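Local structure of glycosyl hydrolase (Aspergillus fumigatus, 2X8R) at residues 62-67 and 116-121; 105-110 and 143-148; 16-21 and 54-59; 25-30 and 199-204. The protein probably cleaves the beta-1,4-linked glycan chains of bacterial peptidoglycan as a family GH25 lysozyme built on a TIM-barrel-like fold. All blocks are in the same frame, centred on the assembly; numbering follows the deposited sequence. Where two conformers were deposited one is given.

Contact 1 (62-67 and 116-121); sequences HFARPD and VAWIHD
Pro-66 lies against one face of the Trp-118 indole, the two side chains crossing at about a right angle. Pro-66 CB stands 3.6 Å from the centroid of the Trp-118 five-membered ring and only 5° off the ring normal, a nearly vertical CH-pi contact. Pro-66 CA follows beside it, 3.4 Å from Trp-118 NE1, while Pro-66 CG stands over the six-membered ring, toward the fused bond, 3.9 Å from Trp-118 CD2. Farther along the indole, Ala-64 CB approaches the far end of the benzene ring obliquely, 3.5 Å from Trp-118 CH2. The indole can span both residues because Trp-118 holds CG anti to its own N (chi1 -168°), which sends the ring out from helix 112-130 to the chain that leaves strand 57-63. The residue types suit these places: proline is rigid and flat-sided, alanine is short enough to let the six-membered ring come close, and tryptophan is long enough to bridge helix and loop. In this TIM-barrel-like fold the loop starts at the C-terminal end of its strand, and Ala-64 is hydrogen-bonded through its backbone to Asp-97, in the Asp-Ile-Glu sequence that probably is the family's DXE motif. Between 62-67 and the helix there is thus dispersion and CH-pi attraction alone, while the indole N-H, bonded to Ser-69 O just beyond, adds a polar tie and helps fix the rotation of the ring.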
loop_
_atom_site.group_PDB
_atom_site.type_symbol
_atom_site.label_atom_id
_atom_site.label_comp_id
_atom_site.label_asym_id
_atom_site.label_seq_id
_atom_site.Cartn_x
_atom_site.Cartn_y
_atom_site.Cartn_z
ATOM N N HIS A 62 -3.533 -2.968 -3.911
ATOM C CA HIS A 62 -4.013 -2.950 -5.276
ATOM C C HIS A 62 -2.994 -2.231 -6.180
ATOM O O HIS A 62 -2.595 -1.108 -5.882
ATOM C CB HIS A 62 -5.372 -2.202 -5.339
ATOM C CG HIS A 62 -5.890 -2.088 -6.736
ATOM N ND1 HIS A 62 -6.419 -3.172 -7.405
ATOM C CD2 HIS A 62 -5.857 -1.065 -7.625
ATOM C CE1 HIS A 62 -6.740 -2.801 -8.637
ATOM N NE2 HIS A 62 -6.399 -1.538 -8.796
ATOM N N PHE A 63 -2.584 -2.861 -7.285
ATOM C CA PHE A 63 -1.751 -2.127 -8.206
ATOM C C PHE A 63 -2.638 -1.369 -9.195
ATOM O O PHE A 63 -3.270 -1.976 -10.050
ATOM C CB PHE A 63 -0.772 -3.017 -8.953
ATOM C CG PHE A 63 0.220 -2.218 -9.681
ATOM C CD1 PHE A 63 -0.021 -1.796 -10.986
ATOM C CD2 PHE A 63 1.351 -1.758 -9.018
ATOM C CE1 PHE A 63 0.908 -0.964 -11.655
ATOM C CE2 PHE A 63 2.248 -0.913 -9.672
ATOM C CZ PHE A 63 2.015 -0.545 -10.995
ATOM N N ALA A 64 -2.639 -0.061 -9.095
ATOM C CA ALA A 64 -3.467 0.742 -9.928
ATOM C C ALA A 64 -3.062 0.722 -11.383
ATOM O O ALA A 64 -1.927 0.745 -11.668
ATOM C CB ALA A 64 -3.448 2.136 -9.461
ATOM N N ARG A 65 -4.048 0.748 -12.272
ATOM C CA ARG A 65 -3.830 0.981 -13.693
ATOM C C ARG A 65 -4.884 1.986 -14.142
ATOM O O ARG A 65 -5.933 1.605 -14.659
ATOM C CB ARG A 65 -3.964 -0.320 -14.483
ATOM C CG ARG A 65 -2.778 -1.260 -14.336
ATOM C CD ARG A 65 -2.141 -1.559 -15.684
ATOM N NE ARG A 65 -2.379 -2.935 -16.108
ATOM C CZ ARG A 65 -2.420 -3.329 -17.377
ATOM N NH1 ARG A 65 -2.238 -2.450 -18.352
ATOM N NH2 ARG A 65 -2.643 -4.602 -17.671
ATOM N N PRO A 66 -4.614 3.271 -13.921
ATOM C CA PRO A 66 -5.645 4.287 -14.041
ATOM C C PRO A 66 -6.183 4.502 -15.451
ATOM O O PRO A 66 -7.153 5.118 -15.585
ATOM C CB PRO A 66 -4.972 5.558 -13.493
ATOM C CG PRO A 66 -4.040 4.993 -12.521
ATOM C CD PRO A 66 -3.506 3.754 -13.121
ATOM N N ASP A 67 -5.453 4.069 -16.455
ATOM C CA ASP A 67 -5.928 4.112 -17.843
ATOM C C ASP A 67 -7.028 3.079 -18.176
ATOM O O ASP A 67 -7.714 3.193 -19.239
ATOM C CB ASP A 67 -4.743 4.009 -18.826
ATOM C CG ASP A 67 -3.918 2.735 -18.661
ATOM O OD1 ASP A 67 -3.725 2.208 -17.546
ATOM O OD2 ASP A 67 -3.400 2.252 -19.695
ATOM N N VAL A 116 -5.517 13.123 -10.427
ATOM C CA VAL A 116 -5.998 13.487 -9.092
ATOM C C VAL A 116 -7.456 12.997 -8.905
ATOM O O VAL A 116 -7.816 12.434 -7.853
ATOM C CB VAL A 116 -5.782 14.980 -8.850
ATOM C CG1 VAL A 116 -6.575 15.477 -7.610
ATOM C CG2 VAL A 116 -4.237 15.255 -8.748
ATOM N N ALA A 117 -8.279 13.152 -9.938
ATOM C CA ALA A 117 -9.667 12.709 -9.881
ATOM C C ALA A 117 -9.759 11.185 -9.718
ATOM O O ALA A 117 -10.575 10.669 -8.921
ATOM C CB ALA A 117 -10.425 13.164 -11.173
ATOM N N TRP A 118 -8.919 10.479 -10.469
ATOM C CA TRP A 118 -8.883 9.003 -10.415
ATOM C C TRP A 118 -8.535 8.555 -8.984
ATOM O O TRP A 118 -9.251 7.738 -8.407
ATOM C CB TRP A 118 -7.868 8.427 -11.420
ATOM C CG TRP A 118 -7.992 6.949 -11.598
ATOM C CD1 TRP A 118 -8.630 6.304 -12.626
ATOM C CD2 TRP A 118 -7.428 5.923 -10.772
ATOM N NE1 TRP A 118 -8.554 4.935 -12.448
ATOM C CE2 TRP A 118 -7.805 4.676 -11.333
ATOM C CE3 TRP A 118 -6.647 5.936 -9.601
ATOM C CZ2 TRP A 118 -7.443 3.443 -10.756
ATOM C CZ3 TRP A 118 -6.269 4.691 -9.006
ATOM C CH2 TRP A 118 -6.659 3.470 -9.593
ATOM N N ILE A 119 -7.478 9.132 -8.418
ATOM C CA ILE A 119 -7.060 8.740 -7.050
ATOM C C ILE A 119 -8.121 9.117 -6.016
ATOM O O ILE A 119 -8.435 8.315 -5.121
ATOM C CB ILE A 119 -5.643 9.325 -6.679
ATOM C CG1 ILE A 119 -4.584 8.884 -7.690
ATOM C CG2 ILE A 119 -5.192 8.882 -5.247
ATOM C CD1 ILE A 119 -3.325 9.774 -7.647
ATOM N N HIS A 120 -8.706 10.316 -6.133
ATOM C CA HIS A 120 -9.833 10.653 -5.267
ATOM C C HIS A 120 -10.975 9.629 -5.397
ATOM O O HIS A 120 -11.529 9.154 -4.389
ATOM C CB HIS A 120 -10.311 12.077 -5.549
ATOM C CG HIS A 120 -9.613 13.123 -4.737
ATOM N ND1 HIS A 120 -8.974 14.202 -5.301
ATOM C CD2 HIS A 120 -9.480 13.272 -3.398
ATOM C CE1 HIS A 120 -8.487 14.976 -4.345
ATOM N NE2 HIS A 120 -8.771 14.426 -3.181
ATOM N N ASP A 121 -11.298 9.250 -6.628
ATOM C CA ASP A 121 -12.363 8.280 -6.833
ATOM C C ASP A 121 -12.064 6.921 -6.144
ATOM O O ASP A 121 -12.959 6.339 -5.527
ATOM C CB ASP A 121 -12.631 8.088 -8.305
ATOM C CG ASP A 121 -13.384 9.304 -8.935
ATOM O OD1 ASP A 121 -13.776 10.212 -8.176
ATOM O OD2 ASP A 121 -13.628 9.330 -10.162
#

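Contact 2 (105-110 and 143-148); sequences ATCYGL and WNRCTG
One water molecule joins Leu-110 to Cys-146, giving a hydrogen bond to Leu-110 O (2.7 Å) and another to Cys-146 O (2.8 Å). It lies close to the disulfide between Cys-107 and Cys-146, which ties the loop after strand 95-97 to the last turn of helix 140-147 in the barrel-like fold. Both cysteines put SG beside their own N and anti to the carbonyl carbon, with chi1 -55° in Cys-107 and -64° in Cys-146; the bridge itself is left-handed, its S-S torsion being -81°. Cys-107, Tyr-108 and Gly-109 all have positive phi in a run of consecutive turns, in which Leu-110 N bonds back to Cys-107 O. The disulfide fixes this loop covalently to the helix end, a kind of bond common in secreted proteins. Across the surface side of the bridge runs the aliphatic part of Arg-145: its CG is 3.8 Å from Cys-107 SG, and its CD is 3.9 Å from Thr-106 OG1, where the two side chains cross at about a right angle. The guanidinium group turns back to its own helix, where NH1 makes a salt bridge to Asp-141. Beyond the bridge the helix is finishing: Gly-148 takes a positive phi, and Trp-143 O accepts both Thr-147 N and, at 2.6 Å, Thr-147 OG1, which arrive from opposite faces of the carbonyl plane.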
loop_
_atom_site.group_PDB
_atom_site.type_symbol
_atom_site.label_atom_id
_atom_site.label_comp_id
_atom_site.label_asym_id
_atom_site.label_seq_id
_atom_site.Cartn_x
_atom_site.Cartn_y
_atom_site.Cartn_z
ATOM N N ALA A 105 3.749 3.744 -20.617
ATOM C CA ALA A 105 3.154 5.047 -20.951
ATOM C C ALA A 105 3.227 5.906 -19.708
ATOM O O ALA A 105 2.600 5.572 -18.699
ATOM C CB ALA A 105 1.700 4.848 -21.399
ATOM N N THR A 106 3.986 7.004 -19.766
ATOM C CA THR A 106 4.125 7.883 -18.582
ATOM C C THR A 106 2.799 8.456 -18.039
ATOM O O THR A 106 1.949 8.959 -18.794
ATOM C CB THR A 106 5.298 8.931 -18.732
ATOM O OG1 THR A 106 5.040 10.102 -17.937
ATOM C CG2 THR A 106 5.511 9.300 -20.169
ATOM N N CYS A 107 2.630 8.309 -16.723
ATOM C CA CYS A 107 1.394 8.662 -15.990
ATOM C C CYS A 107 0.114 8.008 -16.543
ATOM O O CYS A 107 -0.966 8.551 -16.357
ATOM C CB CYS A 107 1.251 10.205 -15.881
ATOM S SG CYS A 107 2.713 11.017 -15.115
ATOM N N TYR A 108 0.251 6.882 -17.265
ATOM C CA TYR A 108 -0.905 6.127 -17.772
ATOM C C TYR A 108 -1.713 6.953 -18.798
ATOM O O TYR A 108 -2.891 6.689 -19.046
ATOM C CB TYR A 108 -1.822 5.660 -16.600
ATOM C CG TYR A 108 -1.096 4.780 -15.574
ATOM C CD1 TYR A 108 -1.054 3.401 -15.704
ATOM C CD2 TYR A 108 -0.470 5.356 -14.449
ATOM C CE1 TYR A 108 -0.368 2.604 -14.757
ATOM C CE2 TYR A 108 0.207 4.593 -13.511
ATOM C CZ TYR A 108 0.258 3.216 -13.656
ATOM O OH TYR A 108 0.924 2.442 -12.728
ATOM N N GLY A 109 -1.093 8.012 -19.320
ATOM C CA GLY A 109 -1.732 8.860 -20.327
ATOM C C GLY A 109 -2.704 9.860 -19.736
ATOM O O GLY A 109 -3.420 10.578 -20.471
ATOM N N LEU A 110 -2.733 9.966 -18.416
ATOM C CA LEU A 110 -3.655 10.885 -17.768
ATOM C C LEU A 110 -2.947 12.203 -17.445
ATOM O O LEU A 110 -1.736 12.226 -17.186
ATOM C CB LEU A 110 -4.197 10.258 -16.479
ATOM C CG LEU A 110 -5.150 9.055 -16.535
ATOM C CD1 LEU A 110 -5.901 9.033 -15.194
ATOM C CD2 LEU A 110 -6.119 9.234 -17.696
ATOM N N TRP A 143 4.613 11.200 -7.594
ATOM C CA TRP A 143 3.559 12.079 -7.152
ATOM C C TRP A 143 3.722 13.479 -7.757
ATOM O O TRP A 143 2.735 14.095 -8.191
ATOM C CB TRP A 143 3.532 12.169 -5.618
ATOM C CG TRP A 143 2.244 12.686 -5.103
ATOM C CD1 TRP A 143 1.990 13.963 -4.653
ATOM C CD2 TRP A 143 1.003 11.970 -5.008
ATOM N NE1 TRP A 143 0.656 14.080 -4.272
ATOM C CE2 TRP A 143 0.040 12.870 -4.451
ATOM C CE3 TRP A 143 0.621 10.659 -5.295
ATOM C CZ2 TRP A 143 -1.291 12.496 -4.208
ATOM C CZ3 TRP A 143 -0.716 10.284 -5.029
ATOM C CH2 TRP A 143 -1.648 11.206 -4.497
ATOM N N ASN A 144 4.970 13.935 -7.828
ATOM C CA ASN A 144 5.220 15.221 -8.429
ATOM C C ASN A 144 4.895 15.188 -9.919
ATOM O O ASN A 144 4.131 16.062 -10.399
ATOM C CB ASN A 144 6.662 15.629 -8.209
ATOM C CG ASN A 144 6.921 17.014 -8.744
ATOM O OD1 ASN A 144 6.333 17.987 -8.258
ATOM N ND2 ASN A 144 7.761 17.110 -9.803
ATOM N N ARG A 145 5.405 14.177 -10.626
ATOM C CA ARG A 145 5.220 14.144 -12.086
ATOM C C ARG A 145 3.768 13.927 -12.478
ATOM O O ARG A 145 3.263 14.597 -13.398
ATOM C CB ARG A 145 6.077 13.084 -12.764
ATOM C CG ARG A 145 5.837 12.961 -14.301
ATOM C CD ARG A 145 6.782 11.925 -14.909
ATOM N NE ARG A 145 8.165 12.260 -14.579
ATOM C CZ ARG A 145 8.919 11.648 -13.656
ATOM N NH1 ARG A 145 8.454 10.605 -12.968
ATOM N NH2 ARG A 145 10.165 12.081 -13.449
ATOM N N CYS A 146 3.099 12.998 -11.799
ATOM C CA CYS A 146 1.806 12.573 -12.326
ATOM C C CYS A 146 0.588 13.252 -11.706
ATOM O O CYS A 146 -0.506 13.128 -12.247
ATOM C CB CYS A 146 1.686 11.049 -12.228
ATOM S SG CYS A 146 2.897 10.158 -13.263
ATOM N N THR A 147 0.781 13.926 -10.579
ATOM C CA THR A 147 -0.312 14.655 -9.931
ATOM C C THR A 147 -0.063 16.150 -9.806
ATOM O O THR A 147 -0.935 16.888 -9.303
ATOM C CB THR A 147 -0.728 14.096 -8.520
ATOM O OG1 THR A 147 0.246 14.467 -7.529
ATOM C CG2 THR A 147 -0.863 12.573 -8.575
ATOM N N GLY A 148 1.109 16.609 -10.244
ATOM C CA GLY A 148 1.521 17.996 -9.954
ATOM C C GLY A 148 1.772 18.228 -8.472
ATOM O O GLY A 148 1.536 19.334 -7.948
HETATM O O HOH W 1 -0.356 13.261 -15.056
#

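Contact 3 (16-21 and 54-59); sequences VNFEAA and AGLLRG
Apolar contacts carry most of the meeting between Phe-18 on one side and Ala-54 and Leu-56 on the other. Ala-54 CB lies 3.5 Å from Phe-18 CB, close enough to need a side chain as small as alanine where the backbones approach. Leu-56 CD1 comes to the edge of the Phe-18 ring, near its plane and 3.6 Å from Phe-18 CD1, the two side chains crossing at about a right angle. Both are large enough to fill the buried gap between the two helices and the sheet. One ring face is taken by Val-16 CG1, which sits 3.5 Å above the centre.

Glu-19 serves here by van der Waals contact. Bent at chi2 (68°), it folds back from the exposed flank of its helix until Glu-19 OE1 is 3.3 Å from Ala-54 CB.

Asn-17 occupies the N-cap position of helix 18-23, and Gly-55, with the positive phi that glycine tolerates easily, ends helix 44-53 in a Schellman motif and turns the chain toward strand 57-63.

The contact lies where two helices pack outside the barrel sheet: Phe-18 also touches His-47 and Ala-51 of helix 44-53 and Ile-9 of strand 3-9, while Leu-56 rests on Val-29 of strand 26-35.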
loop_
_atom_site.group_PDB
_atom_site.type_symbol
_atom_site.label_atom_id
_atom_site.label_comp_id
_atom_site.label_asym_id
_atom_site.label_seq_id
_atom_site.Cartn_x
_atom_site.Cartn_y
_atom_site.Cartn_z
ATOM N N VAL A 16 6.662 -17.611 1.235
ATOM C CA VAL A 16 7.241 -16.770 2.258
ATOM C C VAL A 16 7.226 -17.446 3.623
ATOM O O VAL A 16 6.237 -18.047 4.015
ATOM C CB VAL A 16 6.521 -15.377 2.310
ATOM C CG1 VAL A 16 6.899 -14.574 3.647
ATOM C CG2 VAL A 16 6.842 -14.607 1.028
ATOM N N ASN A 17 8.354 -17.391 4.329
ATOM C CA ASN A 17 8.400 -17.949 5.675
ATOM C C ASN A 17 7.991 -16.848 6.641
ATOM O O ASN A 17 8.829 -16.119 7.156
ATOM C CB ASN A 17 9.808 -18.429 6.004
ATOM C CG ASN A 17 9.832 -19.374 7.172
ATOM O OD1 ASN A 17 10.536 -20.390 7.126
ATOM N ND2 ASN A 17 9.036 -19.101 8.183
ATOM N N PHE A 18 6.692 -16.703 6.867
ATOM C CA PHE A 18 6.217 -15.670 7.782
ATOM C C PHE A 18 6.700 -15.851 9.228
ATOM O O PHE A 18 6.945 -14.869 9.917
ATOM C CB PHE A 18 4.688 -15.667 7.731
ATOM C CG PHE A 18 4.151 -15.276 6.403
ATOM C CD1 PHE A 18 4.095 -13.927 6.038
ATOM C CD2 PHE A 18 3.693 -16.248 5.486
ATOM C CE1 PHE A 18 3.594 -13.553 4.795
ATOM C CE2 PHE A 18 3.198 -15.873 4.215
ATOM C CZ PHE A 18 3.152 -14.521 3.885
ATOM N N GLU A 19 6.840 -17.093 9.676
ATOM C CA GLU A 19 7.291 -17.387 11.038
ATOM C C GLU A 19 8.698 -16.817 11.194
ATOM O O GLU A 19 8.988 -16.163 12.200
ATOM C CB GLU A 19 7.332 -18.908 11.273
ATOM C CG GLU A 19 6.608 -19.368 12.491
ATOM C CD GLU A 19 5.134 -19.165 12.344
ATOM O OE1 GLU A 19 4.688 -19.065 11.182
ATOM O OE2 GLU A 19 4.410 -19.096 13.358
ATOM N N ALA A 20 9.552 -17.077 10.187
ATOM C CA ALA A 20 10.930 -16.557 10.185
ATOM C C ALA A 20 10.983 -15.032 10.167
ATOM O O ALA A 20 11.785 -14.412 10.884
ATOM C CB ALA A 20 11.728 -17.113 9.032
ATOM N N ALA A 21 10.138 -14.417 9.333
ATOM C CA ALA A 21 10.061 -12.943 9.316
ATOM C C ALA A 21 9.646 -12.406 10.675
ATOM O O ALA A 21 10.251 -11.453 11.180
ATOM C CB ALA A 21 9.082 -12.488 8.252
ATOM N N ALA A 54 0.953 -16.897 11.305
ATOM C CA ALA A 54 2.199 -16.444 11.941
ATOM C C ALA A 54 2.034 -15.304 12.952
ATOM O O ALA A 54 3.015 -14.916 13.628
ATOM C CB ALA A 54 3.258 -16.068 10.849
ATOM N N GLY A 55 0.826 -14.759 13.046
ATOM C CA GLY A 55 0.534 -13.672 13.983
ATOM C C GLY A 55 0.929 -12.290 13.498
ATOM O O GLY A 55 1.056 -11.382 14.306
ATOM N N LEU A 56 1.093 -12.090 12.195
ATOM C CA LEU A 56 1.400 -10.732 11.693
ATOM C C LEU A 56 0.135 -9.942 11.470
ATOM O O LEU A 56 -0.900 -10.517 11.151
ATOM C CB LEU A 56 2.172 -10.758 10.349
ATOM C CG LEU A 56 3.546 -11.432 10.373
ATOM C CD1 LEU A 56 4.071 -11.741 8.960
ATOM C CD2 LEU A 56 4.500 -10.477 10.979
ATOM N N LEU A 57 0.223 -8.626 11.643
ATOM C CA LEU A 57 -0.762 -7.718 11.080
ATOM C C LEU A 57 -0.618 -7.830 9.542
ATOM O O LEU A 57 0.502 -7.951 9.027
ATOM C CB LEU A 57 -0.458 -6.303 11.557
ATOM C CG LEU A 57 -0.750 -6.027 13.022
ATOM C CD1 LEU A 57 -0.243 -4.641 13.340
ATOM C CD2 LEU A 57 -2.227 -6.131 13.272
ATOM N N ARG A 58 -1.716 -7.793 8.794
ATOM C CA ARG A 58 -1.599 -7.886 7.340
ATOM C C ARG A 58 -2.718 -7.133 6.686
ATOM O O ARG A 58 -3.778 -6.945 7.285
ATOM C CB ARG A 58 -1.557 -9.355 6.835
ATOM C CG ARG A 58 -2.893 -10.102 6.933
ATOM C CD ARG A 58 -3.189 -10.505 8.375
ATOM N NE ARG A 58 -4.378 -11.369 8.422
ATOM C CZ ARG A 58 -5.627 -10.906 8.521
ATOM N NH1 ARG A 58 -5.870 -9.592 8.576
ATOM N NH2 ARG A 58 -6.656 -11.764 8.514
ATOM N N GLY A 59 -2.463 -6.687 5.458
ATOM C CA GLY A 59 -3.507 -6.061 4.640
ATOM C C GLY A 59 -3.184 -6.315 3.175
ATOM O O GLY A 59 -2.090 -6.853 2.832
#

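Contact 4 (25-30 and 199-204); sequences GAQFVM and GPMTQL
Phe-28 places CG between its own N and carbonyl carbon (chi1 67°), and Leu-204 holds CG anti to N (chi1 173°), which turns the ring and the leucine branch toward each other between strand and helix. Leu-204 CD2 touches Phe-28 CD2 at 3.8 Å, an oblique approach to the ring, whose edge has Met-30 SD in its plane. Next to this pair, Met-201 is bent at chi2 and chi3, a curl that its unbranched, flexible chain allows, and it brings SD to 3.9 Å from Gln-27 CB. The glutamine thus offers its aliphatic part to the sulfur, and the two side chains cross at about a right angle. Consecutive residues of an extended strand normally face opposite ways; here Gln-27, with psi at -13°, interrupts the alternation, and both it and Phe-28 direct CB at the helix. In the barrel-like fold of this family, helix 201-209 lies over the N-terminal ends of the parallel strands, and Leu-204 also meets Val-4, Leu-57 and Phe-197 on three other strands. Leucine suits this buried position, its branched apolar end touching the ring and the neighbouring strands at once. Pro-200, at the N-cap position, starts the helix.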
loop_
_atom_site.group_PDB
_atom_site.type_symbol
_atom_site.label_atom_id
_atom_site.label_comp_id
_atom_site.label_asym_id
_atom_site.label_seq_id
_atom_site.Cartn_x
_atom_site.Cartn_y
_atom_site.Cartn_z
ATOM N N GLY A 25 11.656 -9.917 13.576
ATOM C CA GLY A 25 11.192 -8.588 13.985
ATOM C C GLY A 25 10.085 -8.003 13.112
ATOM O O GLY A 25 9.583 -6.925 13.409
ATOM N N ALA A 26 9.714 -8.709 12.046
ATOM C CA ALA A 26 8.646 -8.201 11.149
ATOM C C ALA A 26 7.318 -8.328 11.900
ATOM O O ALA A 26 7.018 -9.400 12.489
ATOM C CB ALA A 26 8.610 -8.995 9.823
ATOM N N GLN A 27 6.513 -7.276 11.863
ATOM C CA GLN A 27 5.248 -7.305 12.601
ATOM C C GLN A 27 4.064 -7.127 11.701
ATOM O O GLN A 27 2.922 -7.333 12.131
ATOM C CB GLN A 27 5.249 -6.229 13.683
ATOM C CG GLN A 27 6.418 -6.342 14.665
ATOM C CD GLN A 27 6.333 -7.571 15.534
ATOM O OE1 GLN A 27 7.363 -8.073 16.016
ATOM N NE2 GLN A 27 5.137 -8.074 15.736
ATOM N N PHE A 28 4.325 -6.705 10.470
ATOM C CA PHE A 28 3.225 -6.498 9.534
ATOM C C PHE A 28 3.664 -6.755 8.126
ATOM O O PHE A 28 4.855 -6.664 7.779
ATOM C CB PHE A 28 2.670 -5.051 9.615
ATOM C CG PHE A 28 3.646 -3.970 9.134
ATOM C CD1 PHE A 28 3.574 -3.491 7.819
ATOM C CD2 PHE A 28 4.585 -3.413 10.004
ATOM C CE1 PHE A 28 4.461 -2.484 7.385
ATOM C CE2 PHE A 28 5.487 -2.417 9.584
ATOM C CZ PHE A 28 5.412 -1.948 8.257
ATOM N N VAL A 29 2.683 -7.028 7.295
ATOM C CA VAL A 29 2.974 -7.250 5.867
ATOM C C VAL A 29 1.793 -6.804 4.996
ATOM O O VAL A 29 0.634 -7.058 5.336
ATOM C CB VAL A 29 3.276 -8.759 5.614
ATOM C CG1 VAL A 29 2.085 -9.650 5.990
ATOM C CG2 VAL A 29 3.738 -9.028 4.180
ATOM N N MET A 30 2.119 -6.148 3.880
ATOM C CA MET A 30 1.138 -5.788 2.852
ATOM C C MET A 30 1.305 -6.745 1.696
ATOM O O MET A 30 2.429 -7.091 1.321
ATOM C CB MET A 30 1.323 -4.345 2.378
ATOM C CG MET A 30 0.992 -3.318 3.442
ATOM S SD MET A 30 2.381 -2.795 4.422
ATOM C CE MET A 30 3.302 -1.869 3.189
ATOM N N GLY A 199 6.846 4.804 14.085
ATOM C CA GLY A 199 6.413 4.851 15.484
ATOM C C GLY A 199 6.466 3.497 16.143
ATOM O O GLY A 199 6.911 2.518 15.554
ATOM N N PRO A 200 5.957 3.417 17.376
ATOM C CA PRO A 200 5.970 2.166 18.109
ATOM C C PRO A 200 4.782 1.245 17.756
ATOM O O PRO A 200 3.807 1.681 17.134
ATOM C CB PRO A 200 5.856 2.664 19.562
ATOM C CG PRO A 200 5.010 3.886 19.444
ATOM C CD PRO A 200 5.486 4.549 18.192
ATOM N N MET A 201 4.814 0.016 18.271
ATOM C CA MET A 201 3.761 -0.939 17.998
ATOM C C MET A 201 2.394 -0.384 18.396
ATOM O O MET A 201 1.434 -0.625 17.730
ATOM C CB MET A 201 3.934 -2.226 18.791
ATOM C CG MET A 201 4.627 -3.251 18.132
ATOM S SD MET A 201 3.884 -3.951 16.575
ATOM C CE MET A 201 2.265 -3.804 16.987
ATOM N N THR A 202 2.334 0.319 19.530
ATOM C CA THR A 202 1.022 0.820 19.948
ATOM C C THR A 202 0.386 1.680 18.841
ATOM O O THR A 202 -0.840 1.576 18.628
ATOM C CB THR A 202 1.013 1.568 21.318
ATOM O OG1 THR A 202 2.010 2.556 21.297
ATOM C CG2 THR A 202 1.289 0.607 22.464
ATOM N N GLN A 203 1.188 2.505 18.164
ATOM C CA GLN A 203 0.663 3.330 17.075
ATOM C C GLN A 203 0.374 2.522 15.829
ATOM O O GLN A 203 -0.548 2.859 15.068
ATOM C CB GLN A 203 1.612 4.490 16.758
ATOM C CG GLN A 203 1.592 5.555 17.864
ATOM C CD GLN A 203 0.190 6.123 18.107
ATOM O OE1 GLN A 203 -0.404 6.766 17.232
ATOM N NE2 GLN A 203 -0.350 5.874 19.290
ATOM N N LEU A 204 1.170 1.485 15.586
ATOM C CA LEU A 204 0.831 0.565 14.496
ATOM C C LEU A 204 -0.538 -0.102 14.736
ATOM O O LEU A 204 -1.392 -0.161 13.804
ATOM C CB LEU A 204 1.937 -0.480 14.273
ATOM C CG LEU A 204 1.686 -1.620 13.280
ATOM C CD1 LEU A 204 1.404 -1.015 11.919
ATOM C CD2 LEU A 204 2.938 -2.496 13.246
#

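Contact 3 comes first along the chain, closing a loop of some thirty residues from helix 18-23 to the start of strand 57-63. Contact 4 opens within that loop, at strand 26-35, and closes only at the C-terminal helix 201-209, so the two cross; they meet through strand pairing at Val-29 and Leu-57. Contacts 1 and 2 both fall within the long span of contact 4. They cross one another: the 105-110 loop lies in sequence between 62-67 and helix 112-130, and is itself bound to helix 140-147. Pro-66 packs on Tyr-108 between them. Contacts 3 and 1 use opposite ends of strand 57-63, their centres about 29 Å apart.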